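Local coordinates for protein peptidase family U32 (Geobacillus thermoleovorans, PDB 4HE6) that is of unknown function, being the C-terminal domain of a putative peptidase of family U32, at residues A[21-26]-A[68-73]; A[28-33]-A[48-53]; A[6-11]-A[82-87]; A[44-49]-A[75-80]. All coordinates share one frame; numbering follows the deposited sequence. Where two conformers were deposited one is given.

Contact 1 of 4, residues A[21-26]-A[68-73]; sequences IATVQQ and LQIVKF
F73 and V24 meet on one face of an antiparallel strand pair, 21-26 beside 70-73, in the antiparallel sheet that makes up this small all-beta domain. The F73 ring, its CG set between the backbone N and the carbonyl carbon (chi1 50°), approaches V24 obliquely, with CE1 3.8 Å from V24 CG2; I50 also touches this phenylalanine. V24 is tied down at both backbone ends. Its N reaches V71 O at 2.8 Å in an almost straight bond (173°), and V71 N answers to V24 O. The reverse face is tight where T23 CG2 presses on I70 CG2 at 3.4 Å. Beyond the strand end, L68 lies alongside the extended Q25 chain, both pointing the same way, its CD2 3.6 Å from Q25 CD. An alanine in place of Q25 would probably leave L68 CD2 without this neighbour and freer to turn. L68 N closes the pair by bonding Q26 O at 2.9 Å from 43° above the carbonyl plane.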
loop_
_atom_site.group_PDB
_atom_site.type_symbol
_atom_site.label_atom_id
_atom_site.label_comp_id
_atom_site.label_asym_id
_atom_site.label_seq_id
_atom_site.Cartn_x
_atom_site.Cartn_y
_atom_site.Cartn_z
ATOM N N ILE A 21 -4.844 7.431 6.496
ATOM C CA ILE A 21 -3.450 7.160 6.171
ATOM C C ILE A 21 -3.106 5.729 6.512
ATOM O O ILE A 21 -3.249 5.271 7.661
ATOM C CB ILE A 21 -2.484 8.169 6.806
ATOM C CG1 ILE A 21 -2.758 9.549 6.197
ATOM C CG2 ILE A 21 -1.053 7.680 6.640
ATOM C CD1 ILE A 21 -2.184 10.628 7.078
ATOM N N ALA A 22 -2.650 5.003 5.481
ATOM C CA ALA A 22 -2.167 3.655 5.626
ATOM C C ALA A 22 -0.641 3.610 5.767
ATOM O O ALA A 22 0.045 4.459 5.160
ATOM C CB ALA A 22 -2.556 2.796 4.433
ATOM N N THR A 23 -0.168 2.643 6.526
ATOM C CA THR A 23 1.226 2.323 6.658
ATOM C C THR A 23 1.467 1.006 5.955
ATOM O O THR A 23 0.789 -0.019 6.277
ATOM C CB THR A 23 1.627 2.220 8.143
ATOM O OG1 THR A 23 1.335 3.462 8.769
ATOM C CG2 THR A 23 3.107 1.897 8.288
ATOM N N VAL A 24 2.340 0.980 4.960
ATOM C CA VAL A 24 2.523 -0.164 4.082
ATOM C C VAL A 24 4.003 -0.537 3.995
ATOM O O VAL A 24 4.853 0.310 3.792
ATOM C CB VAL A 24 1.946 0.186 2.684
ATOM C CG1 VAL A 24 2.287 -0.926 1.695
ATOM C CG2 VAL A 24 0.468 0.467 2.792
ATOM N N GLN A 25 4.259 -1.835 4.132
ATOM C CA GLN A 25 5.599 -2.375 3.931
ATOM C C GLN A 25 5.720 -2.746 2.463
ATOM O O GLN A 25 5.010 -3.604 1.954
ATOM C CB GLN A 25 5.806 -3.560 4.841
ATOM C CG GLN A 25 7.194 -4.214 4.752
ATOM C CD GLN A 25 7.277 -5.434 5.645
ATOM O OE1 GLN A 25 6.491 -6.373 5.417
ATOM N NE2 GLN A 25 8.142 -5.502 6.660
ATOM N N GLN A 26 6.615 -2.070 1.768
ATOM C CA GLN A 26 6.812 -2.312 0.338
ATOM C C GLN A 26 7.356 -3.706 0.105
ATOM O O GLN A 26 8.203 -4.187 0.855
ATOM C CB GLN A 26 7.767 -1.264 -0.215
ATOM C CG GLN A 26 7.918 -1.228 -1.743
ATOM C CD GLN A 26 9.057 -2.049 -2.266
ATOM O OE1 GLN A 26 9.407 -3.097 -1.746
ATOM N NE2 GLN A 26 9.661 -1.569 -3.364
ATOM N N LEU A 68 10.980 -3.715 1.296
ATOM C CA LEU A 68 10.636 -3.830 2.714
ATOM C C LEU A 68 10.730 -2.527 3.500
ATOM O O LEU A 68 10.555 -2.536 4.709
ATOM C CB LEU A 68 11.415 -4.990 3.368
ATOM C CG LEU A 68 11.039 -6.354 2.827
ATOM C CD1 LEU A 68 12.001 -7.460 3.262
ATOM C CD2 LEU A 68 9.633 -6.736 3.243
ATOM N N GLN A 69 10.988 -1.404 2.775
ATOM C CA GLN A 69 10.857 -0.123 3.455
ATOM C C GLN A 69 9.384 0.149 3.779
ATOM O O GLN A 69 8.488 -0.286 3.064
ATOM C CB GLN A 69 11.547 0.952 2.620
ATOM C CG GLN A 69 13.136 0.743 2.735
ATOM C CD GLN A 69 13.980 1.883 2.292
ATOM O OE1 GLN A 69 13.435 2.894 1.721
ATOM N NE2 GLN A 69 15.303 1.848 2.392
ATOM N N ILE A 70 9.165 0.864 4.856
ATOM C CA ILE A 70 7.828 1.233 5.325
ATOM C C ILE A 70 7.464 2.606 4.764
ATOM O O ILE A 70 8.253 3.565 4.877
ATOM C CB ILE A 70 7.753 1.210 6.848
ATOM C CG1 ILE A 70 8.059 -0.176 7.420
ATOM C CG2 ILE A 70 6.379 1.690 7.277
ATOM C CD1 ILE A 70 8.285 -0.219 8.905
ATOM N N VAL A 71 6.317 2.715 4.125
ATOM C CA VAL A 71 5.883 3.974 3.539
ATOM C C VAL A 71 4.419 4.241 4.004
ATOM O O VAL A 71 3.735 3.342 4.516
ATOM C CB VAL A 71 6.008 4.005 2.019
ATOM C CG1 VAL A 71 7.452 3.733 1.629
ATOM C CG2 VAL A 71 5.058 3.033 1.357
ATOM N N LYS A 72 3.989 5.466 3.801
ATOM C CA LYS A 72 2.654 5.921 4.167
ATOM C C LYS A 72 2.019 6.669 3.012
ATOM O O LYS A 72 2.698 7.362 2.252
ATOM C CB LYS A 72 2.749 6.809 5.391
ATOM C CG LYS A 72 3.275 6.085 6.621
ATOM C CD LYS A 72 3.355 6.958 7.848
ATOM C CE LYS A 72 3.606 6.140 9.114
ATOM N NZ LYS A 72 2.896 6.790 10.261
ATOM N N PHE A 73 0.704 6.558 2.908
ATOM C CA PHE A 73 -0.064 7.275 1.930
ATOM C C PHE A 73 -1.547 7.178 2.277
ATOM O O PHE A 73 -1.972 6.268 3.016
ATOM C CB PHE A 73 0.190 6.802 0.493
ATOM C CG PHE A 73 0.104 5.340 0.244
ATOM C CD1 PHE A 73 1.175 4.487 0.447
ATOM C CD2 PHE A 73 -1.111 4.800 -0.224
ATOM C CE1 PHE A 73 1.072 3.146 0.199
ATOM C CE2 PHE A 73 -1.190 3.455 -0.470
ATOM C CZ PHE A 73 -0.095 2.624 -0.280
#

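Contact 2 of 4, residues A[28-33]-A[48-53]; sequences NHFRPG and QVIEKI. With ACT (acetate ion), chain C.
The run from V49 to I53 packs against F30, P32 and G33, joining the end of an antiparallel edge strand, and the turn that follows it, to the long loop ahead of strand 35-39. Q48, still in the strand, bonds V49 O through its NE2 at 3.0 Å from well above the carbonyl plane, and the same amide nitrogen also reaches K74 O. V49 then lays CG2 against G33, 3.7 Å from G33 O. At I50 the backbone makes the one hydrogen bond between the segments, G33 N to I50 O at 2.8 Å, nearly straight (173°). The I50 side chain turns inward, its CD1 4.3 Å from F30 CD1, while V36 packs on it from the sheet. E51 contributes only backbone, its O lying 3.7 Å from P32 CB, and K52 presents CA to P32 CG. I53 takes the last place, and its methyl CD1 serves two partners, 3.7 Å from P32 CD and 3.8 Å from F30 CE1. The P32 and I53 side chains cross at about a right angle. At the far end of the loop, H29 NE2 donates to OXT of an acetate, probably from the crystallisation liquor, at 2.9 Å; R65 NH2 bonds the same ion.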
loop_
_atom_site.group_PDB
_atom_site.type_symbol
_atom_site.label_atom_id
_atom_site.label_comp_id
_atom_site.label_asym_id
_atom_site.label_seq_id
_atom_site.Cartn_x
_atom_site.Cartn_y
_atom_site.Cartn_z
ATOM N N ASN A 28 7.324 -4.616 -3.683
ATOM C CA ASN A 28 7.802 -4.353 -5.061
ATOM C C ASN A 28 7.494 -2.895 -5.403
ATOM O O ASN A 28 6.619 -2.284 -4.795
ATOM C CB ASN A 28 7.181 -5.312 -6.065
ATOM C CG ASN A 28 7.679 -6.716 -5.919
ATOM O OD1 ASN A 28 8.813 -7.037 -6.322
ATOM N ND2 ASN A 28 6.906 -7.572 -5.301
ATOM N N HIS A 29 8.181 -2.381 -6.401
ATOM C CA HIS A 29 8.120 -0.963 -6.722
ATOM C C HIS A 29 6.687 -0.472 -6.983
ATOM O O HIS A 29 5.936 -1.055 -7.745
ATOM C CB HIS A 29 8.893 -0.756 -8.039
ATOM C CG HIS A 29 9.140 0.621 -8.469
ATOM N ND1 HIS A 29 8.193 1.493 -8.952
ATOM C CD2 HIS A 29 10.324 1.296 -8.473
ATOM C CE1 HIS A 29 8.778 2.637 -9.243
ATOM N NE2 HIS A 29 10.047 2.547 -8.960
ATOM N N PHE A 30 6.366 0.691 -6.416
ATOM C CA PHE A 30 5.181 1.402 -6.786
ATOM C C PHE A 30 5.450 2.905 -6.562
ATOM O O PHE A 30 6.386 3.282 -5.847
ATOM C CB PHE A 30 3.934 0.953 -6.013
ATOM C CG PHE A 30 3.992 1.068 -4.514
ATOM C CD1 PHE A 30 3.532 2.233 -3.900
ATOM C CD2 PHE A 30 4.463 0.062 -3.737
ATOM C CE1 PHE A 30 3.506 2.319 -2.519
ATOM C CE2 PHE A 30 4.464 0.129 -2.361
ATOM C CZ PHE A 30 4.006 1.283 -1.753
ATOM N N ARG A 31 4.645 3.743 -7.226
ATOM C CA ARG A 31 4.946 5.188 -7.188
ATOM C C ARG A 31 3.651 5.940 -7.366
ATOM O O ARG A 31 2.621 5.417 -7.818
ATOM C CB ARG A 31 5.922 5.531 -8.281
ATOM C CG ARG A 31 5.360 5.466 -9.682
ATOM C CD ARG A 31 6.388 5.818 -10.754
ATOM N NE ARG A 31 5.750 5.682 -12.066
ATOM C CZ ARG A 31 6.366 5.370 -13.185
ATOM N NH1 ARG A 31 7.681 5.133 -13.242
ATOM N NH2 ARG A 31 5.673 5.273 -14.330
ATOM N N PRO A 32 3.699 7.235 -7.041
ATOM C CA PRO A 32 2.501 8.086 -7.275
ATOM C C PRO A 32 2.051 8.027 -8.721
ATOM O O PRO A 32 2.860 8.041 -9.656
ATOM C CB PRO A 32 2.950 9.480 -6.796
ATOM C CG PRO A 32 3.997 9.180 -5.783
ATOM C CD PRO A 32 4.770 7.990 -6.380
ATOM N N GLY A 33 0.735 7.967 -8.890
ATOM C CA GLY A 33 0.110 7.814 -10.171
ATOM C C GLY A 33 -0.212 6.401 -10.541
ATOM O O GLY A 33 -1.018 6.172 -11.457
ATOM N N GLN A 48 -7.436 2.017 -6.285
ATOM C CA GLN A 48 -7.241 3.462 -6.163
ATOM C C GLN A 48 -5.943 3.839 -6.854
ATOM O O GLN A 48 -5.059 3.015 -7.113
ATOM C CB GLN A 48 -7.184 3.923 -4.712
ATOM C CG GLN A 48 -5.929 3.489 -3.987
ATOM C CD GLN A 48 -5.827 4.153 -2.644
ATOM O OE1 GLN A 48 -6.553 3.795 -1.728
ATOM N NE2 GLN A 48 -4.900 5.103 -2.534
ATOM N N VAL A 49 -5.815 5.160 -7.071
ATOM C CA VAL A 49 -4.534 5.753 -7.456
ATOM C C VAL A 49 -3.771 6.081 -6.205
ATOM O O VAL A 49 -4.315 6.501 -5.175
ATOM C CB VAL A 49 -4.738 7.018 -8.345
ATOM C CG1 VAL A 49 -5.441 8.157 -7.615
ATOM C CG2 VAL A 49 -3.403 7.449 -8.916
ATOM N N ILE A 50 -2.464 5.910 -6.244
ATOM C CA ILE A 50 -1.552 6.382 -5.211
ATOM C C ILE A 50 -1.245 7.834 -5.464
ATOM O O ILE A 50 -0.716 8.190 -6.522
ATOM C CB ILE A 50 -0.238 5.583 -5.202
ATOM C CG1 ILE A 50 -0.457 4.045 -5.117
ATOM C CG2 ILE A 50 0.712 6.185 -4.164
ATOM C CD1 ILE A 50 -0.574 3.550 -3.764
ATOM N N GLU A 51 -1.620 8.733 -4.561
ATOM C CA GLU A 51 -1.495 10.155 -4.812
ATOM C C GLU A 51 -0.112 10.708 -4.566
ATOM O O GLU A 51 0.334 11.633 -5.233
ATOM C CB GLU A 51 -2.428 10.974 -3.926
ATOM C CG GLU A 51 -3.811 11.053 -4.532
ATOM C CD GLU A 51 -4.693 12.100 -3.890
ATOM O OE1 GLU A 51 -5.348 11.671 -2.922
ATOM O OE2 GLU A 51 -4.755 13.270 -4.350
ATOM N N LYS A 52 0.514 10.227 -3.535
ATOM C CA LYS A 52 1.667 10.847 -2.860
ATOM C C LYS A 52 2.134 9.856 -1.785
ATOM O O LYS A 52 1.274 9.249 -1.160
ATOM C CB LYS A 52 1.250 12.150 -2.183
ATOM C CG LYS A 52 2.440 12.945 -1.710
ATOM C CD LYS A 52 2.065 14.419 -1.417
ATOM C CE LYS A 52 1.144 14.496 -0.248
ATOM N NZ LYS A 52 0.597 15.864 -0.057
ATOM N N ILE A 53 3.428 9.702 -1.584
ATOM C CA ILE A 53 3.940 8.722 -0.623
ATOM C C ILE A 53 4.987 9.398 0.239
ATOM O O ILE A 53 5.787 10.229 -0.233
ATOM C CB ILE A 53 4.640 7.522 -1.356
ATOM C CG1 ILE A 53 3.728 6.861 -2.354
ATOM C CG2 ILE A 53 5.311 6.584 -0.371
ATOM C CD1 ILE A 53 4.495 5.934 -3.351
HETATM C C ACT C . 12.964 3.719 -10.410
HETATM O O ACT C . 13.791 3.224 -9.631
HETATM O OXT ACT C . 12.004 4.417 -10.016
HETATM C CH3 ACT C . 13.103 3.458 -11.885
#

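Contact 3 of 4, residues A[6-11]-A[82-87]; sequences REFAGL and YNMMRK. Unlike the reference sequence in segment 6-11: R6 (reference His).
F8 and M84 make a Met-aromatic and CH-pi contact across these segments. In the conformer of M84 described here, one of two deposited, the methyl CE sits over one ring face, 3.5 Å from the F8 centroid and offset toward the rim. The bend at chi3 (65°) brings CE there, while SD stays more distant, in an oblique relation to the ring. Apolar packing continues on both sides of the strands: L11 CD2 comes to the edge of the Y82 ring, 3.7 Å from Y82 CD2, and A9 CB lies 3.9 Å from M85 CE. One water donates to E7 O at 2.7 Å and accepts from R86 NH1, whose NE meanwhile forms a salt bridge with E37. The backbone bonds converge on M85. Its O accepts from A9 N at 2.8 Å and from G10 N at 3.1 Å, and its N returns to G10 O at 2.9 Å. Two residues facing one across an antiparallel pair define a classic beta bulge, here where strand 10-16 begins beside 84-87.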
loop_
_atom_site.group_PDB
_atom_site.type_symbol
_atom_site.label_atom_id
_atom_site.label_comp_id
_atom_site.label_asym_id
_atom_site.label_seq_id
_atom_site.Cartn_x
_atom_site.Cartn_y
_atom_site.Cartn_z
ATOM N N ARG A 6 6.346 -12.151 -5.559
ATOM C CA ARG A 6 6.110 -11.478 -6.841
ATOM C C ARG A 6 4.643 -11.012 -6.937
ATOM O O ARG A 6 4.329 -10.183 -7.785
ATOM C CB ARG A 6 6.293 -12.363 -8.051
ATOM C CG ARG A 6 7.563 -13.107 -8.291
ATOM C CD ARG A 6 8.950 -12.749 -7.816
ATOM N NE ARG A 6 9.299 -11.697 -6.810
ATOM C CZ ARG A 6 9.558 -10.529 -6.289
ATOM N NH1 ARG A 6 9.465 -9.474 -7.018
ATOM N NH2 ARG A 6 9.937 -10.205 -5.022
ATOM N N GLU A 7 3.753 -11.566 -6.143
ATOM C CA GLU A 7 2.312 -11.450 -6.295
ATOM C C GLU A 7 1.708 -10.251 -5.605
ATOM O O GLU A 7 0.485 -10.035 -5.569
ATOM C CB GLU A 7 1.658 -12.756 -5.724
ATOM C CG GLU A 7 2.026 -13.957 -6.601
ATOM C CD GLU A 7 1.431 -15.227 -6.048
ATOM O OE1 GLU A 7 2.193 -16.198 -5.877
ATOM O OE2 GLU A 7 0.194 -15.264 -5.752
ATOM N N PHE A 8 2.594 -9.455 -4.988
ATOM C CA PHE A 8 1.995 -8.283 -4.374
ATOM C C PHE A 8 3.072 -7.199 -4.260
ATOM O O PHE A 8 4.260 -7.492 -4.351
ATOM C CB PHE A 8 1.280 -8.574 -3.058
ATOM C CG PHE A 8 2.156 -9.137 -1.983
ATOM C CD1 PHE A 8 2.641 -10.428 -1.979
ATOM C CD2 PHE A 8 2.539 -8.324 -0.912
ATOM C CE1 PHE A 8 3.440 -10.930 -0.959
ATOM C CE2 PHE A 8 3.303 -8.843 0.112
ATOM C CZ PHE A 8 3.779 -10.133 0.101
ATOM N N ALA A 9 2.618 -5.977 -4.045
ATOM C CA ALA A 9 3.484 -4.837 -3.942
ATOM C C ALA A 9 3.619 -4.261 -2.562
ATOM O O ALA A 9 4.563 -3.517 -2.308
ATOM C CB ALA A 9 2.972 -3.754 -4.886
ATOM N N GLY A 10 2.685 -4.579 -1.655
ATOM C CA GLY A 10 2.802 -4.063 -0.317
ATOM C C GLY A 10 1.960 -4.887 0.640
ATOM O O GLY A 10 0.959 -5.501 0.257
ATOM N N LEU A 11 2.348 -4.831 1.883
ATOM C CA LEU A 11 1.622 -5.461 2.986
ATOM C C LEU A 11 1.187 -4.360 3.943
ATOM O O LEU A 11 2.024 -3.556 4.374
ATOM C CB LEU A 11 2.534 -6.453 3.700
ATOM C CG LEU A 11 1.959 -7.253 4.861
ATOM C CD1 LEU A 11 0.880 -8.172 4.342
ATOM C CD2 LEU A 11 3.037 -8.083 5.548
ATOM N N TYR A 82 -2.437 -6.276 7.633
ATOM C CA TYR A 82 -2.123 -7.499 6.907
ATOM C C TYR A 82 -3.048 -7.802 5.755
ATOM O O TYR A 82 -2.887 -8.825 5.092
ATOM C CB TYR A 82 -1.850 -8.712 7.853
ATOM C CG TYR A 82 -0.746 -8.269 8.790
ATOM C CD1 TYR A 82 -0.988 -7.793 10.036
ATOM C CD2 TYR A 82 0.575 -8.197 8.344
ATOM C CE1 TYR A 82 -0.010 -7.318 10.903
ATOM C CE2 TYR A 82 1.561 -7.728 9.163
ATOM C CZ TYR A 82 1.284 -7.289 10.425
ATOM O OH TYR A 82 2.271 -6.798 11.254
ATOM N N ASN A 83 -3.966 -6.845 5.418
ATOM C CA ASN A 83 -4.426 -6.796 4.058
ATOM C C ASN A 83 -3.235 -6.556 3.127
ATOM O O ASN A 83 -2.189 -6.131 3.548
ATOM C CB ASN A 83 -5.517 -5.740 3.896
ATOM C CG ASN A 83 -6.873 -6.124 4.542
ATOM O OD1 ASN A 83 -7.601 -5.275 4.998
ATOM N ND2 ASN A 83 -7.247 -7.397 4.655
ATOM N N MET A 84 -3.449 -6.867 1.868
ATOM C CA MET A 84 -2.395 -6.822 0.879
ATOM C C MET A 84 -2.721 -5.825 -0.215
ATOM O O MET A 84 -3.864 -5.411 -0.418
ATOM C CB MET A 84 -2.251 -8.243 0.309
ATOM C CG MET A 84 -1.982 -9.362 1.320
ATOM S SD MET A 84 -1.722 -11.031 0.690
ATOM C CE MET A 84 -0.212 -10.930 -0.240
ATOM N N MET A 85 -1.688 -5.418 -0.944
ATOM C CA MET A 85 -1.797 -4.472 -2.025
ATOM C C MET A 85 -1.052 -4.996 -3.241
ATOM O O MET A 85 0.066 -5.487 -3.106
ATOM C CB MET A 85 -1.146 -3.122 -1.630
ATOM C CG MET A 85 -1.437 -2.016 -2.614
ATOM S SD MET A 85 -0.526 -0.483 -2.260
ATOM C CE MET A 85 1.046 -0.918 -2.985
ATOM N N ARG A 86 -1.644 -4.910 -4.424
ATOM C CA ARG A 86 -0.986 -5.326 -5.666
ATOM C C ARG A 86 -1.178 -4.235 -6.697
ATOM O O ARG A 86 -2.106 -3.454 -6.658
ATOM C CB ARG A 86 -1.493 -6.669 -6.189
ATOM C CG ARG A 86 -2.979 -6.746 -6.393
ATOM C CD ARG A 86 -3.482 -8.129 -6.834
ATOM N NE ARG A 86 -4.934 -8.281 -6.583
ATOM C CZ ARG A 86 -5.536 -9.332 -6.082
ATOM N NH1 ARG A 86 -4.911 -10.450 -5.732
ATOM N NH2 ARG A 86 -6.872 -9.324 -5.903
ATOM N N LYS A 87 -0.262 -4.173 -7.650
ATOM C CA LYS A 87 -0.563 -3.310 -8.793
ATOM C C LYS A 87 -1.787 -3.721 -9.597
ATOM O O LYS A 87 -1.925 -4.928 -9.794
ATOM C CB LYS A 87 0.702 -3.313 -9.660
ATOM C CG LYS A 87 1.824 -2.674 -8.842
ATOM C CD LYS A 87 1.921 -1.201 -9.035
ATOM C CE LYS A 87 2.856 -0.731 -10.129
ATOM N NZ LYS A 87 4.149 -1.430 -10.154
HETATM O O HOH W 1 -1.931 -11.195 -6.060
#

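Contact 4 of 4, residues A[44-49]-A[75-80]; sequences ENFTQV and VKRPLF
E44 and R77 form a salt bridge where the loop 75-80 passes over the edge strand 46-49 of the antiparallel sheet. R77 NH1 donates to E44 OE1 at 3.0 Å, arriving on the anti side of the carboxylate and 27° out of its plane. Two waters reinforce the bridge, one between NH1 and E44 O, the other between NH2 and OE1. Farther along, Q48 OE1 accepts from K76 N at 2.9 Å, tying the glutamine side chain to the loop backbone. Between these polar anchors, F46 and R77 slide past each other in opposite directions, ring and guanidinium only 14° from parallel. R77 CB stands over the ring face, 3.9 Å from its centroid, with CD 3.7 Å from F46 CG. F38 of the adjoining strand also meets this ring. An alanine at F46 would probably open a gap beneath the R77 methylenes and cost L79 CD2 its contact with this ring. That leucine approaches the ring edge, CD2 lying 3.7 Å from F46 CE2.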
loop_
_atom_site.group_PDB
_atom_site.type_symbol
_atom_site.label_atom_id
_atom_site.label_comp_id
_atom_site.label_asym_id
_atom_site.label_seq_id
_atom_site.Cartn_x
_atom_site.Cartn_y
_atom_site.Cartn_z
ATOM N N GLU A 44 -14.079 -5.720 1.085
ATOM C CA GLU A 44 -14.291 -5.774 -0.348
ATOM C C GLU A 44 -13.034 -5.225 -1.023
ATOM O O GLU A 44 -12.595 -4.118 -0.676
ATOM C CB GLU A 44 -15.543 -5.005 -0.785
ATOM C CG GLU A 44 -15.747 -5.076 -2.307
ATOM C CD GLU A 44 -16.909 -4.261 -2.787
ATOM O OE1 GLU A 44 -17.045 -3.114 -2.356
ATOM O OE2 GLU A 44 -17.659 -4.814 -3.638
ATOM N N ASN A 45 -12.470 -5.943 -1.953
ATOM C CA ASN A 45 -11.294 -5.439 -2.656
ATOM C C ASN A 45 -11.639 -4.169 -3.384
ATOM O O ASN A 45 -12.763 -4.000 -3.890
ATOM C CB ASN A 45 -10.834 -6.490 -3.669
ATOM C CG ASN A 45 -10.423 -7.806 -3.086
ATOM O OD1 ASN A 45 -10.367 -7.996 -1.858
ATOM N ND2 ASN A 45 -10.147 -8.757 -3.952
ATOM N N PHE A 46 -10.671 -3.251 -3.474
ATOM C CA PHE A 46 -10.928 -1.983 -4.139
ATOM C C PHE A 46 -9.640 -1.452 -4.745
ATOM O O PHE A 46 -8.521 -1.797 -4.332
ATOM C CB PHE A 46 -11.545 -0.948 -3.182
ATOM C CG PHE A 46 -10.608 -0.449 -2.119
ATOM C CD1 PHE A 46 -9.842 0.702 -2.268
ATOM C CD2 PHE A 46 -10.498 -1.148 -0.914
ATOM C CE1 PHE A 46 -8.970 1.131 -1.263
ATOM C CE2 PHE A 46 -9.657 -0.703 0.098
ATOM C CZ PHE A 46 -8.925 0.430 -0.059
ATOM N N THR A 47 -9.816 -0.627 -5.759
ATOM C CA THR A 47 -8.698 -0.014 -6.450
ATOM C C THR A 47 -8.618 1.470 -6.154
ATOM O O THR A 47 -9.638 2.098 -5.832
ATOM C CB THR A 47 -8.770 -0.218 -7.982
ATOM O OG1 THR A 47 -10.007 0.329 -8.453
ATOM C CG2 THR A 47 -8.679 -1.681 -8.330
ATOM N N GLN A 48 -7.436 2.017 -6.285
ATOM C CA GLN A 48 -7.241 3.462 -6.163
ATOM C C GLN A 48 -5.943 3.839 -6.854
ATOM O O GLN A 48 -5.059 3.015 -7.113
ATOM C CB GLN A 48 -7.184 3.923 -4.712
ATOM C CG GLN A 48 -5.929 3.489 -3.987
ATOM C CD GLN A 48 -5.827 4.153 -2.644
ATOM O OE1 GLN A 48 -6.553 3.795 -1.728
ATOM N NE2 GLN A 48 -4.900 5.103 -2.534
ATOM N N VAL A 49 -5.815 5.160 -7.071
ATOM C CA VAL A 49 -4.534 5.753 -7.456
ATOM C C VAL A 49 -3.771 6.081 -6.205
ATOM O O VAL A 49 -4.315 6.501 -5.175
ATOM C CB VAL A 49 -4.738 7.018 -8.345
ATOM C CG1 VAL A 49 -5.441 8.157 -7.615
ATOM C CG2 VAL A 49 -3.403 7.449 -8.916
ATOM N N VAL A 75 -5.397 6.308 1.735
ATOM C CA VAL A 75 -6.180 5.311 1.023
ATOM C C VAL A 75 -7.638 5.678 1.056
ATOM O O VAL A 75 -8.150 6.377 1.948
ATOM C CB VAL A 75 -5.912 3.882 1.563
ATOM C CG1 VAL A 75 -4.418 3.497 1.307
ATOM C CG2 VAL A 75 -6.284 3.743 3.027
ATOM N N LYS A 76 -8.374 5.135 0.080
ATOM C CA LYS A 76 -9.737 5.539 -0.176
ATOM C C LYS A 76 -10.825 4.828 0.600
ATOM O O LYS A 76 -11.968 5.303 0.644
ATOM C CB LYS A 76 -9.991 5.387 -1.712
ATOM C CG LYS A 76 -9.300 6.479 -2.484
ATOM C CD LYS A 76 -9.669 7.887 -2.135
ATOM C CE LYS A 76 -11.141 8.233 -2.173
ATOM N NZ LYS A 76 -11.514 9.611 -1.716
ATOM N N ARG A 77 -10.475 3.706 1.207
ATOM C CA ARG A 77 -11.395 2.973 2.100
ATOM C C ARG A 77 -10.586 2.417 3.247
ATOM O O ARG A 77 -9.358 2.299 3.115
ATOM C CB ARG A 77 -12.064 1.808 1.397
ATOM C CG ARG A 77 -12.800 2.134 0.109
ATOM C CD ARG A 77 -13.521 0.915 -0.381
ATOM N NE ARG A 77 -14.187 1.062 -1.638
ATOM C CZ ARG A 77 -14.952 0.148 -2.201
ATOM N NH1 ARG A 77 -15.079 -1.029 -1.633
ATOM N NH2 ARG A 77 -15.532 0.424 -3.350
ATOM N N PRO A 78 -11.245 2.062 4.340
ATOM C CA PRO A 78 -10.535 1.439 5.460
ATOM C C PRO A 78 -9.859 0.154 5.074
ATOM O O PRO A 78 -10.301 -0.607 4.185
ATOM C CB PRO A 78 -11.633 1.209 6.500
ATOM C CG PRO A 78 -12.663 2.313 6.206
ATOM C CD PRO A 78 -12.672 2.343 4.678
ATOM N N LEU A 79 -8.753 -0.116 5.774
ATOM C CA LEU A 79 -7.920 -1.297 5.665
ATOM C C LEU A 79 -7.658 -1.871 7.039
ATOM O O LEU A 79 -7.659 -1.133 8.029
ATOM C CB LEU A 79 -6.572 -0.960 5.020
ATOM C CG LEU A 79 -6.697 -0.496 3.578
ATOM C CD1 LEU A 79 -5.339 0.052 3.098
ATOM C CD2 LEU A 79 -7.172 -1.589 2.641
ATOM N N PHE A 80 -7.424 -3.178 7.064
ATOM C CA PHE A 80 -6.955 -3.801 8.286
ATOM C C PHE A 80 -5.506 -4.194 8.169
ATOM O O PHE A 80 -5.013 -4.444 7.072
ATOM C CB PHE A 80 -7.771 -5.048 8.567
ATOM C CG PHE A 80 -9.200 -4.812 8.826
ATOM C CD1 PHE A 80 -10.167 -4.973 7.866
ATOM C CD2 PHE A 80 -9.584 -4.392 10.115
ATOM C CE1 PHE A 80 -11.500 -4.731 8.107
ATOM C CE2 PHE A 80 -10.909 -4.144 10.373
ATOM C CZ PHE A 80 -11.865 -4.315 9.393
HETATM O O HOH W 2 -13.795 -2.155 0.848
HETATM O O HOH W 3 -18.009 -1.273 -3.929
#

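How the contacts relate
All four contacts reach one antiparallel sheet, ordered 46-49, 35-39, 84-87, 10-16, 21-26, 70-74, 53-55, 60-61. Contacts 1 and 3 pair neighbouring strands in it, while contacts 2 and 4 bring loops onto its edge strand 46-49 and the turn after it. Contact 3 joins the first and last strands of the chain, and the other contacts fall within the loop it closes. Contact 2 is nested in turn within contact 1, whereas contacts 1 and 4 alternate along the sequence. Their centres lie 11 to 14 Å apart, yet F73 of contact 1 touches M85 of contact 3, and A22 packs on V75 of contact 4. Sequence-distant segments thus converge on a common core in a compact domain without helices.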